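Local coordinates for periplasmic sugar-binding domain protein (Pseudomonas fluorescens Pf-5, PDB 3H75) that probably binds a carbohydrate in the periplasm, as expected of a solute-binding protein built from two alpha/beta domains, at residues 33-38 / 272-277; 90-95 / 267-272; 240-245 / 261-266; 320-325 / 333-338. One frame throughout, in Å; residues are numbered along the deposited sequence.

In the fold
Helix 265-277 shows how one element can tie a fold together: contacts 1, 2 and 3 all use it, and contact 4 is bonded to it through Asp275. Contacts 1 and 2, with centres about 11 Å apart, pack it against one domain, contact 1 at the turn leading into edge strand 36-41, contact 2 at strand 88-93. Contact 3, about 15 Å from contact 2, lies where the chain leaves the mixed sheet of the other domain, beside a bound glycerol. Along the chain, contact 1 encloses contact 2, which encloses contact 3; contact 4 follows, its C-terminal segments packing along the helix. The contacts thus space out from the domain junction, near the chain's centre, to contact 1, about 21 Å from it.

Contact 1 (33-38 / 272-277); sequences LGLDLR and ALHDDA
His274 reaches from helix 265-277 to the turn at Leu33 and Leu35, and its side chain can be followed atom by atom. CB lies 4.2 Å from CD1 of Leu35, the two side chains crossing at about a right angle. Beyond it CG, anti to the backbone N (chi1 165°), carries the imidazole over to Leu33. The methyl CD2 of Leu33 sits over one face of the ring, 4.1 Å from its centroid and displaced toward the rim, a CH-pi contact. Ring atom CD2 of His274 is 3.4 Å from the carbonyl O of Leu33 and 3.9 Å from Leu33 CB. At its edge the imidazole is held by a bond within the helix: His274 ND1 donates to Asp275 OD1 (2.9 Å, 159°), with the carboxylate oxygen almost in the ring plane and met on its anti side. With an alanine here in place of His274 the ring would be gone, and Leu33 CD2 would probably lose the face it rests on, with Asp275 OD1 short of one donor. Gly34, with positive phi, turns the chain from the end of helix 17-33 toward edge strand 36-41 of the parallel sheet, while Leu33 and Leu35 both also touch Leu270, so helix 265-277 packs over the joint between that helix and that strand.

Contact 2 (90-95 / 267-272); sequences FIVNSP and GWALVA
Val92 and Ala269 mark the closest backbone approach, their CA atoms 8.0 Å apart, with residues 90-92 extended and residues 267-272 helical. Each backbone is bonded within its own element or to its neighbours: Ala272 N donates to Trp268 O at 3.0 Å in the helix, while Phe90 pairs with Leu66 and Leu68 of the adjacent strand. No hydrogen bond joins the two segments; the contact is apolar packing. This is the helix-on-sheet layer of the type I periplasmic binding protein fold, whose core strand order 2-1-3-4-5 is met here, with strand 289-291 added at the edge; strand 88-93 is interior to the sheet. Phe90 and Val92, two residues apart, point to the same side of the sheet and meet the helix at one methyl. Phe90, with CG anti to its own N (chi1 -157°), brings the ring to Ala269 obliquely: CE2 is 3.7 Å from Ala269 CB and 4.1 Å from Ala269 CA, with CD2 of the ring 4.1 Å from the same CB. Val92 adds a looser touch, CG1 lying 4.4 Å from Ala269 CB. The small alanine probably allows the helix this approach, and Met67 and Met118, from the strands flanking 88-93, also touch Ala269.

Contact 3 (240-245 / 261-266); sequences VNSSPE and GHFTLG. With GOL (glycerol), chain D.
Asn241 OD1 comes to the edge of the His262 ring without a hydrogen bond, 3.0 Å from His262 CE1 and near the ring plane, with amide and imidazole planes 23° apart. His262 CG sits between the backbone N and the carbonyl carbon (chi1 72°), which swings CE1 and NE2 toward Asn241 and a glycerol, probably from the crystallisation liquor. The hydrogen bonds go to this glycerol. Its O2 donates to Asn241 OD1 (2.7 Å), and Asn241 ND2 donates to its O3 (2.9 Å, 162°). His262 NE2 pairs with glycerol O1 at 3.2 Å and makes a weak bond to O2. Arg163 and Asn213 also bind the glycerol, and Phe18 of the other domain stacks on His262, so the site lies at the junction of the two domains, consistent with the sugar-binding cleft of this family. An alanine in place of Asn241 would probably cost glycerol O2 and O3 one partner each and deprive Asp214 OD1 of the amide N-H it accepts. The remaining contacts are van der Waals: Val240 CG1 lies 3.8 Å from His262 CE1, and Ser242 OG is 3.9 Å from CD2 of Phe263. Within 261-266, Gly261 O accepts both Thr264 OG1 (2.7 Å) and Thr264 N.

Contact 4 (320-325 / 333-338); sequences RGLSAQ and YPFGLQ
Leu322, Tyr333 and Phe335 share one first torsion, CG anti to the carbonyl carbon and beside the backbone N (chi1 -65°, -62° and -60°), and it brings the two aromatic rings up to the leucine and the turn that follows it. The branches of Leu322 divide the work. CD2 packs on the proline ring, 3.6 Å from Pro334 CG and 3.9 Å from Pro334 CD, the two side chains set obliquely; CD1 goes to Phe335, meeting CE1 at the rim of the ring, near its plane, at 4.1 Å. Leu322 O, which is hydrogen-bonded to Tyr331 OH, also lies at the edge of the Tyr333 ring, 3.4 Å from Tyr333 CD1. Farther along the ring, Ala324 CB is 4.4 Å from Tyr333 CE1. Tyr333 CB also lies over one face of the Phe335 ring, 3.2 Å above its plane and toward the rim, and Phe335 stacks on Trp268 of helix 265-277. Beside it, Ser323 OG accepts from Gln325 N at 3.1 Å, an ST turn that shapes the chain after the short, weakly bonded helix 319-322.

No hydrogen bond joins the two segments directly; the polar link runs through Asp275 of helix 265-277. Its OD2 is bonded to both Tyr333 OH and Ala324 N, and its OD1 to Ser323 OG. A buried carboxylate with so many partners is likely to stay ionised, and as their shared acceptor it would anchor both C-terminal segments to the helix.

Contact 1 (33-38 / 272-277)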
loop_
_atom_site.group_PDB
_atom_site.type_symbol
_atom_site.label_atom_id
_atom_site.label_comp_id
_atom_site.label_asym_id
_atom_site.label_seq_id
_atom_site.Cartn_x
_atom_site.Cartn_y
_atom_site.Cartn_z
ATOM N N LEU A 33 -4.264 17.939 13.121
ATOM C CA LEU A 33 -5.669 17.770 13.489
ATOM C C LEU A 33 -5.940 17.812 14.992
ATOM O O LEU A 33 -7.097 17.794 15.420
ATOM C CB LEU A 33 -6.194 16.449 12.918
ATOM C CG LEU A 33 -6.214 16.335 11.391
ATOM C CD1 LEU A 33 -6.456 14.889 10.983
ATOM C CD2 LEU A 33 -7.293 17.240 10.825
ATOM N N GLY A 34 -4.879 17.863 15.791
ATOM C CA GLY A 34 -5.047 17.906 17.234
ATOM C C GLY A 34 -5.574 16.599 17.792
ATOM O O GLY A 34 -6.394 16.589 18.711
ATOM N N LEU A 35 -5.104 15.493 17.229
ATOM C CA LEU A 35 -5.523 14.169 17.671
ATOM C C LEU A 35 -4.422 13.507 18.486
ATOM O O LEU A 35 -3.233 13.751 18.259
ATOM C CB LEU A 35 -5.846 13.271 16.467
ATOM C CG LEU A 35 -6.973 13.669 15.511
ATOM C CD1 LEU A 35 -7.064 12.653 14.373
ATOM C CD2 LEU A 35 -8.282 13.738 16.269
ATOM N N ASP A 36 -4.827 12.676 19.437
ATOM C CA ASP A 36 -3.893 11.940 20.272
ATOM C C ASP A 36 -3.738 10.577 19.605
ATOM O O ASP A 36 -4.622 9.729 19.695
ATOM C CB ASP A 36 -4.454 11.793 21.690
ATOM C CG ASP A 36 -3.711 10.759 22.511
ATOM O OD1 ASP A 36 -2.501 10.558 22.274
ATOM O OD2 ASP A 36 -4.337 10.155 23.406
ATOM N N LEU A 37 -2.612 10.382 18.925
ATOM C CA LEU A 37 -2.358 9.137 18.209
ATOM C C LEU A 37 -1.245 8.281 18.788
ATOM O O LEU A 37 -0.176 8.775 19.151
ATOM C CB LEU A 37 -2.019 9.441 16.747
ATOM C CG LEU A 37 -1.448 8.308 15.890
ATOM C CD1 LEU A 37 -2.529 7.274 15.576
ATOM C CD2 LEU A 37 -0.893 8.904 14.601
ATOM N N ARG A 38 -1.510 6.985 18.860
ATOM C CA ARG A 38 -0.535 6.024 19.341
ATOM C C ARG A 38 -0.461 4.917 18.294
ATOM O O ARG A 38 -1.483 4.380 17.870
ATOM C CB ARG A 38 -0.964 5.462 20.695
ATOM C CG ARG A 38 -0.962 6.503 21.803
ATOM C CD ARG A 38 -1.411 5.905 23.127
ATOM N NE ARG A 38 -0.849 4.574 23.320
ATOM C CZ ARG A 38 0.445 4.284 23.227
ATOM N NH1 ARG A 38 1.329 5.234 22.947
ATOM N NH2 ARG A 38 0.855 3.038 23.398
ATOM N N ALA A 272 -10.874 11.638 8.387
ATOM C CA ALA A 272 -12.220 11.083 8.479
ATOM C C ALA A 272 -12.632 10.827 9.929
ATOM O O ALA A 272 -13.766 11.127 10.318
ATOM C CB ALA A 272 -12.314 9.792 7.669
ATOM N N LEU A 273 -11.724 10.273 10.729
ATOM C CA LEU A 273 -12.041 9.996 12.126
ATOM C C LEU A 273 -12.189 11.294 12.902
ATOM O O LEU A 273 -13.044 11.407 13.782
ATOM C CB LEU A 273 -10.965 9.111 12.763
ATOM C CG LEU A 273 -10.901 7.700 12.173
ATOM C CD1 LEU A 273 -9.877 6.874 12.936
ATOM C CD2 LEU A 273 -12.271 7.044 12.241
ATOM N N HIS A 274 -11.350 12.270 12.578
ATOM C CA HIS A 274 -11.415 13.577 13.221
ATOM C C HIS A 274 -12.814 14.144 13.008
ATOM O O HIS A 274 -13.440 14.660 13.937
ATOM C CB HIS A 274 -10.359 14.501 12.604
ATOM C CG HIS A 274 -10.560 15.954 12.910
ATOM N ND1 HIS A 274 -11.466 16.739 12.233
ATOM C CD2 HIS A 274 -9.952 16.769 13.807
ATOM C CE1 HIS A 274 -11.408 17.977 12.695
ATOM N NE2 HIS A 274 -10.497 18.021 13.650
ATOM N N ASP A 275 -13.309 14.031 11.782
ATOM C CA ASP A 275 -14.633 14.538 11.457
ATOM C C ASP A 275 -15.738 13.706 12.090
ATOM O O ASP A 275 -16.758 14.247 12.508
ATOM C CB ASP A 275 -14.812 14.609 9.937
ATOM C CG ASP A 275 -14.035 15.756 9.315
ATOM O OD1 ASP A 275 -13.368 16.500 10.065
ATOM O OD2 ASP A 275 -14.093 15.920 8.079
ATOM N N ASP A 276 -15.542 12.393 12.175
ATOM C CA ASP A 276 -16.557 11.543 12.789
ATOM C C ASP A 276 -16.774 11.954 14.241
ATOM O O ASP A 276 -17.908 11.994 14.722
ATOM C CB ASP A 276 -16.144 10.074 12.759
ATOM C CG ASP A 276 -17.158 9.177 13.448
ATOM O OD1 ASP A 276 -18.246 8.957 12.877
ATOM O OD2 ASP A 276 -16.877 8.707 14.570
ATOM N N ALA A 277 -15.681 12.254 14.937
ATOM C CA ALA A 277 -15.751 12.653 16.335
ATOM C C ALA A 277 -16.506 13.967 16.482
ATOM O O ALA A 277 -17.095 14.234 17.527
ATOM C CB ALA A 277 -14.347 12.789 16.916
#

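Contact 2 (90-95 / 267-272)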
loop_
_atom_site.group_PDB
_atom_site.type_symbol
_atom_site.label_atom_id
_atom_site.label_comp_id
_atom_site.label_asym_id
_atom_site.label_seq_id
_atom_site.Cartn_x
_atom_site.Cartn_y
_atom_site.Cartn_z
ATOM N N PHE A 90 -12.031 1.199 13.024
ATOM C CA PHE A 90 -11.850 1.659 11.658
ATOM C C PHE A 90 -10.902 0.679 10.978
ATOM O O PHE A 90 -9.748 0.531 11.383
ATOM C CB PHE A 90 -11.269 3.068 11.629
ATOM C CG PHE A 90 -11.550 3.800 10.352
ATOM C CD1 PHE A 90 -12.861 4.048 9.963
ATOM C CD2 PHE A 90 -10.512 4.220 9.528
ATOM C CE1 PHE A 90 -13.142 4.705 8.763
ATOM C CE2 PHE A 90 -10.777 4.875 8.329
ATOM C CZ PHE A 90 -12.099 5.118 7.945
ATOM N N ILE A 91 -11.414 0.002 9.953
ATOM C CA ILE A 91 -10.666 -1.000 9.193
ATOM C C ILE A 91 -10.097 -0.370 7.927
ATOM O O ILE A 91 -10.835 0.213 7.134
ATOM C CB ILE A 91 -11.595 -2.164 8.788
ATOM C CG1 ILE A 91 -12.309 -2.714 10.023
ATOM C CG2 ILE A 91 -10.798 -3.248 8.079
ATOM C CD1 ILE A 91 -11.382 -3.232 11.092
ATOM N N VAL A 92 -8.791 -0.499 7.720
ATOM C CA VAL A 92 -8.190 0.120 6.550
ATOM C C VAL A 92 -7.438 -0.782 5.590
ATOM O O VAL A 92 -7.147 -1.946 5.886
ATOM C CB VAL A 92 -7.230 1.260 6.963
ATOM C CG1 VAL A 92 -7.993 2.321 7.734
ATOM C CG2 VAL A 92 -6.082 0.702 7.803
ATOM N N ASN A 93 -7.153 -0.199 4.424
ATOM C CA ASN A 93 -6.403 -0.811 3.325
ATOM C C ASN A 93 -7.119 -1.841 2.447
ATOM O O ASN A 93 -6.883 -1.886 1.243
ATOM C CB ASN A 93 -5.085 -1.374 3.859
ATOM C CG ASN A 93 -4.113 -0.274 4.271
ATOM O OD1 ASN A 93 -4.477 0.905 4.331
ATOM N ND2 ASN A 93 -2.875 -0.654 4.561
ATOM N N SER A 94 -7.978 -2.669 3.030
ATOM C CA SER A 94 -8.719 -3.648 2.242
ATOM C C SER A 94 -10.151 -3.735 2.755
ATOM O O SER A 94 -10.405 -3.508 3.933
ATOM C CB SER A 94 -8.044 -5.033 2.283
ATOM O OG SER A 94 -8.257 -5.683 3.510
ATOM N N PRO A 95 -11.097 -4.083 1.868
ATOM C CA PRO A 95 -12.535 -4.221 2.120
ATOM C C PRO A 95 -12.967 -5.209 3.197
ATOM O O PRO A 95 -12.325 -6.234 3.420
ATOM C CB PRO A 95 -13.088 -4.624 0.752
ATOM C CG PRO A 95 -12.094 -4.065 -0.210
ATOM C CD PRO A 95 -10.791 -4.380 0.457
ATOM N N GLY A 267 -3.248 8.902 6.850
ATOM C CA GLY A 267 -3.486 10.314 7.107
ATOM C C GLY A 267 -4.910 10.709 6.770
ATOM O O GLY A 267 -5.568 11.435 7.523
ATOM N N TRP A 268 -5.393 10.236 5.627
ATOM C CA TRP A 268 -6.755 10.539 5.202
ATOM C C TRP A 268 -7.725 9.923 6.203
ATOM O O TRP A 268 -8.770 10.496 6.504
ATOM C CB TRP A 268 -7.029 9.954 3.817
ATOM C CG TRP A 268 -6.016 10.295 2.765
ATOM C CD1 TRP A 268 -5.643 9.501 1.718
ATOM C CD2 TRP A 268 -5.267 11.514 2.629
ATOM N NE1 TRP A 268 -4.714 10.146 0.938
ATOM C CE2 TRP A 268 -4.462 11.381 1.474
ATOM C CE3 TRP A 268 -5.196 12.703 3.369
ATOM C CZ2 TRP A 268 -3.595 12.392 1.041
ATOM C CZ3 TRP A 268 -4.333 13.709 2.937
ATOM C CH2 TRP A 268 -3.544 13.544 1.783
ATOM N N ALA A 269 -7.376 8.743 6.709
ATOM C CA ALA A 269 -8.217 8.057 7.681
ATOM C C ALA A 269 -8.385 8.918 8.930
ATOM O O ALA A 269 -9.474 8.987 9.501
ATOM C CB ALA A 269 -7.602 6.705 8.053
ATOM N N LEU A 270 -7.312 9.578 9.356
ATOM C CA LEU A 270 -7.399 10.418 10.548
ATOM C C LEU A 270 -8.268 11.646 10.300
ATOM O O LEU A 270 -8.931 12.135 11.219
ATOM C CB LEU A 270 -6.001 10.812 11.038
ATOM C CG LEU A 270 -5.218 9.618 11.609
ATOM C CD1 LEU A 270 -3.843 10.049 12.066
ATOM C CD2 LEU A 270 -5.979 9.009 12.772
ATOM N N VAL A 271 -8.280 12.146 9.066
ATOM C CA VAL A 271 -9.131 13.290 8.750
ATOM C C VAL A 271 -10.576 12.824 8.911
ATOM O O VAL A 271 -11.406 13.522 9.498
ATOM C CB VAL A 271 -8.939 13.781 7.297
ATOM C CG1 VAL A 271 -9.989 14.839 6.964
ATOM C CG2 VAL A 271 -7.544 14.354 7.119
ATOM N N ALA A 272 -10.874 11.638 8.387
ATOM C CA ALA A 272 -12.220 11.083 8.479
ATOM C C ALA A 272 -12.632 10.827 9.929
ATOM O O ALA A 272 -13.766 11.127 10.318
ATOM C CB ALA A 272 -12.314 9.792 7.669
#

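Contact 3 (240-245 / 261-266)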
loop_
_atom_site.group_PDB
_atom_site.type_symbol
_atom_site.label_atom_id
_atom_site.label_comp_id
_atom_site.label_asym_id
_atom_site.label_seq_id
_atom_site.Cartn_x
_atom_site.Cartn_y
_atom_site.Cartn_z
ATOM N N VAL A 240 5.721 -1.429 -6.225
ATOM C CA VAL A 240 4.738 -0.618 -5.500
ATOM C C VAL A 240 5.405 -0.063 -4.240
ATOM O O VAL A 240 6.178 -0.766 -3.599
ATOM C CB VAL A 240 3.523 -1.463 -5.060
ATOM C CG1 VAL A 240 2.505 -0.579 -4.355
ATOM C CG2 VAL A 240 2.883 -2.133 -6.260
ATOM N N ASN A 241 5.087 1.190 -3.907
ATOM C CA ASN A 241 5.588 1.934 -2.737
ATOM C C ASN A 241 6.434 3.126 -3.192
ATOM O O ASN A 241 6.384 3.519 -4.364
ATOM C CB ASN A 241 6.422 1.057 -1.782
ATOM C CG ASN A 241 5.618 -0.077 -1.139
ATOM O OD1 ASN A 241 4.391 -0.129 -1.227
ATOM N ND2 ASN A 241 6.325 -0.990 -0.476
ATOM N N SER A 242 7.209 3.703 -2.277
ATOM C CA SER A 242 8.027 4.864 -2.619
ATOM C C SER A 242 9.301 4.983 -1.793
ATOM O O SER A 242 9.662 6.077 -1.347
ATOM C CB SER A 242 7.194 6.146 -2.471
ATOM O OG SER A 242 6.716 6.297 -1.141
ATOM N N SER A 243 9.990 3.867 -1.584
ATOM C CA SER A 243 11.229 3.917 -0.816
ATOM C C SER A 243 12.220 4.805 -1.562
ATOM O O SER A 243 12.176 4.914 -2.790
ATOM C CB SER A 243 11.823 2.520 -0.647
ATOM O OG SER A 243 12.245 1.988 -1.889
ATOM N N PRO A 244 13.131 5.453 -0.826
ATOM C CA PRO A 244 14.118 6.326 -1.463
ATOM C C PRO A 244 14.858 5.647 -2.610
ATOM O O PRO A 244 15.021 6.236 -3.680
ATOM C CB PRO A 244 15.045 6.693 -0.308
ATOM C CG PRO A 244 14.112 6.711 0.863
ATOM C CD PRO A 244 13.281 5.467 0.639
ATOM N N GLU A 245 15.299 4.411 -2.390
ATOM C CA GLU A 245 16.032 3.680 -3.417
ATOM C C GLU A 245 15.175 3.392 -4.649
ATOM O O GLU A 245 15.660 3.452 -5.779
ATOM C CB GLU A 245 16.576 2.366 -2.852
ATOM C CG GLU A 245 17.750 1.815 -3.644
ATOM C CD GLU A 245 18.310 0.539 -3.054
ATOM O OE1 GLU A 245 18.324 0.418 -1.813
ATOM O OE2 GLU A 245 18.747 -0.336 -3.829
ATOM N N GLY A 261 1.400 5.964 -3.643
ATOM C CA GLY A 261 0.304 6.791 -3.175
ATOM C C GLY A 261 -0.457 6.250 -1.982
ATOM O O GLY A 261 -1.002 7.026 -1.194
ATOM N N HIS A 262 -0.493 4.932 -1.817
ATOM C CA HIS A 262 -1.245 4.364 -0.706
ATOM C C HIS A 262 -0.655 4.588 0.683
ATOM O O HIS A 262 -1.325 4.338 1.685
ATOM C CB HIS A 262 -1.521 2.868 -0.945
ATOM C CG HIS A 262 -0.324 1.980 -0.804
ATOM N ND1 HIS A 262 0.889 2.255 -1.400
ATOM C CD2 HIS A 262 -0.176 0.780 -0.195
ATOM C CE1 HIS A 262 1.728 1.264 -1.168
ATOM N NE2 HIS A 262 1.107 0.354 -0.438
ATOM N N PHE A 263 0.580 5.075 0.758
ATOM C CA PHE A 263 1.185 5.326 2.060
ATOM C C PHE A 263 0.483 6.494 2.743
ATOM O O PHE A 263 0.676 6.730 3.932
ATOM C CB PHE A 263 2.688 5.619 1.930
ATOM C CG PHE A 263 3.011 7.006 1.432
ATOM C CD1 PHE A 263 3.211 8.061 2.326
ATOM C CD2 PHE A 263 3.123 7.255 0.070
ATOM C CE1 PHE A 263 3.516 9.343 1.863
ATOM C CE2 PHE A 263 3.425 8.528 -0.399
ATOM C CZ PHE A 263 3.624 9.572 0.497
ATOM N N THR A 264 -0.340 7.216 1.988
ATOM C CA THR A 264 -1.063 8.362 2.534
ATOM C C THR A 264 -2.400 7.981 3.166
ATOM O O THR A 264 -3.013 8.797 3.849
ATOM C CB THR A 264 -1.381 9.404 1.440
ATOM O OG1 THR A 264 -2.199 8.794 0.433
ATOM C CG2 THR A 264 -0.107 9.943 0.812
ATOM N N LEU A 265 -2.855 6.750 2.951
ATOM C CA LEU A 265 -4.164 6.344 3.461
ATOM C C LEU A 265 -4.407 6.594 4.944
ATOM O O LEU A 265 -5.490 7.041 5.323
ATOM C CB LEU A 265 -4.433 4.873 3.129
ATOM C CG LEU A 265 -5.922 4.500 3.121
ATOM C CD1 LEU A 265 -6.150 3.331 2.178
ATOM C CD2 LEU A 265 -6.377 4.167 4.525
ATOM N N GLY A 266 -3.411 6.310 5.775
ATOM C CA GLY A 266 -3.565 6.524 7.205
ATOM C C GLY A 266 -3.883 7.969 7.553
ATOM O O GLY A 266 -4.688 8.238 8.451
HETATM C C1 GOL D . 1.769 -3.284 1.474
HETATM O O1 GOL D . 0.793 -2.406 1.116
HETATM C C2 GOL D . 3.075 -2.668 1.017
HETATM O O2 GOL D . 3.051 -2.357 -0.434
HETATM C C3 GOL D . 4.204 -3.643 1.408
HETATM O O3 GOL D . 5.490 -3.305 1.096
#

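Contact 4 (320-325 / 333-338)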
loop_
_atom_site.group_PDB
_atom_site.type_symbol
_atom_site.label_atom_id
_atom_site.label_comp_id
_atom_site.label_asym_id
_atom_site.label_seq_id
_atom_site.Cartn_x
_atom_site.Cartn_y
_atom_site.Cartn_z
ATOM N N ARG A 320 -5.984 19.913 8.480
ATOM C CA ARG A 320 -7.121 20.607 9.074
ATOM C C ARG A 320 -7.968 21.210 7.958
ATOM O O ARG A 320 -9.191 21.281 8.062
ATOM C CB ARG A 320 -6.648 21.703 10.032
ATOM C CG ARG A 320 -7.776 22.347 10.826
ATOM C CD ARG A 320 -7.242 23.318 11.870
ATOM N NE ARG A 320 -6.474 22.645 12.915
ATOM C CZ ARG A 320 -6.993 21.799 13.801
ATOM N NH1 ARG A 320 -8.291 21.515 13.778
ATOM N NH2 ARG A 320 -6.214 21.235 14.715
ATOM N N GLY A 321 -7.308 21.624 6.879
ATOM C CA GLY A 321 -8.016 22.200 5.751
ATOM C C GLY A 321 -8.860 21.189 4.996
ATOM O O GLY A 321 -9.777 21.557 4.262
ATOM N N LEU A 322 -8.554 19.908 5.173
ATOM C CA LEU A 322 -9.300 18.850 4.504
ATOM C C LEU A 322 -10.561 18.498 5.281
ATOM O O LEU A 322 -11.471 17.865 4.751
ATOM C CB LEU A 322 -8.428 17.603 4.347
ATOM C CG LEU A 322 -7.217 17.759 3.428
ATOM C CD1 LEU A 322 -6.409 16.473 3.428
ATOM C CD2 LEU A 322 -7.681 18.093 2.020
ATOM N N SER A 323 -10.608 18.904 6.544
ATOM C CA SER A 323 -11.770 18.631 7.380
ATOM C C SER A 323 -13.016 19.261 6.775
ATOM O O SER A 323 -12.956 20.349 6.200
ATOM C CB SER A 323 -11.554 19.183 8.788
ATOM O OG SER A 323 -12.725 19.023 9.570
ATOM N N ALA A 324 -14.144 18.570 6.904
ATOM C CA ALA A 324 -15.403 19.070 6.373
ATOM C C ALA A 324 -15.993 20.124 7.306
ATOM O O ALA A 324 -17.038 20.704 7.017
ATOM C CB ALA A 324 -16.384 17.920 6.194
ATOM N N GLN A 325 -15.313 20.375 8.422
ATOM C CA GLN A 325 -15.772 21.358 9.399
ATOM C C GLN A 325 -15.855 22.755 8.789
ATOM O O GLN A 325 -14.868 23.269 8.255
ATOM C CB GLN A 325 -14.831 21.390 10.605
ATOM C CG GLN A 325 -15.284 22.320 11.719
ATOM C CD GLN A 325 -14.219 22.521 12.779
ATOM O OE1 GLN A 325 -13.160 23.090 12.511
ATOM N NE2 GLN A 325 -14.492 22.051 13.990
ATOM N N TYR A 333 -13.985 14.960 0.107
ATOM C CA TYR A 333 -12.569 14.926 0.436
ATOM C C TYR A 333 -11.747 14.750 -0.835
ATOM O O TYR A 333 -11.999 13.837 -1.621
ATOM C CB TYR A 333 -12.276 13.773 1.390
ATOM C CG TYR A 333 -12.976 13.872 2.725
ATOM C CD1 TYR A 333 -12.759 14.958 3.571
ATOM C CD2 TYR A 333 -13.817 12.850 3.166
ATOM C CE1 TYR A 333 -13.353 15.019 4.828
ATOM C CE2 TYR A 333 -14.415 12.901 4.418
ATOM C CZ TYR A 333 -14.178 13.984 5.244
ATOM O OH TYR A 333 -14.744 14.014 6.498
ATOM N N PRO A 334 -10.765 15.637 -1.059
ATOM C CA PRO A 334 -9.917 15.550 -2.251
ATOM C C PRO A 334 -8.667 14.706 -1.997
ATOM O O PRO A 334 -7.594 14.998 -2.524
ATOM C CB PRO A 334 -9.579 17.007 -2.524
ATOM C CG PRO A 334 -9.408 17.544 -1.139
ATOM C CD PRO A 334 -10.586 16.938 -0.389
ATOM N N PHE A 335 -8.817 13.659 -1.187
ATOM C CA PHE A 335 -7.698 12.780 -0.851
ATOM C C PHE A 335 -6.958 12.261 -2.081
ATOM O O PHE A 335 -7.555 11.667 -2.976
ATOM C CB PHE A 335 -8.177 11.581 -0.025
ATOM C CG PHE A 335 -8.841 11.949 1.275
ATOM C CD1 PHE A 335 -8.354 12.990 2.065
ATOM C CD2 PHE A 335 -9.929 11.215 1.730
ATOM C CE1 PHE A 335 -8.948 13.293 3.294
ATOM C CE2 PHE A 335 -10.529 11.506 2.956
ATOM C CZ PHE A 335 -10.038 12.545 3.737
ATOM N N GLY A 336 -5.647 12.474 -2.109
ATOM C CA GLY A 336 -4.858 12.013 -3.236
ATOM C C GLY A 336 -3.411 12.447 -3.142
ATOM O O GLY A 336 -3.055 13.312 -2.341
ATOM N N LEU A 337 -2.570 11.844 -3.973
ATOM C CA LEU A 337 -1.152 12.169 -3.976
ATOM C C LEU A 337 -0.925 13.608 -4.421
ATOM O O LEU A 337 0.065 14.235 -4.045
ATOM C CB LEU A 337 -0.404 11.211 -4.907
ATOM C CG LEU A 337 1.124 11.259 -4.918
ATOM C CD1 LEU A 337 1.666 10.999 -3.519
ATOM C CD2 LEU A 337 1.645 10.214 -5.895
ATOM N N GLN A 338 -1.847 14.142 -5.215
ATOM C CA GLN A 338 -1.692 15.507 -5.698
ATOM C C GLN A 338 -1.617 16.525 -4.564
ATOM O O GLN A 338 -0.980 17.565 -4.707
ATOM C CB GLN A 338 -2.825 15.870 -6.659
ATOM C CG GLN A 338 -2.582 17.168 -7.413
ATOM C CD GLN A 338 -1.149 17.286 -7.911
ATOM O OE1 GLN A 338 -0.612 16.361 -8.526
ATOM N NE2 GLN A 338 -0.523 18.428 -7.646
#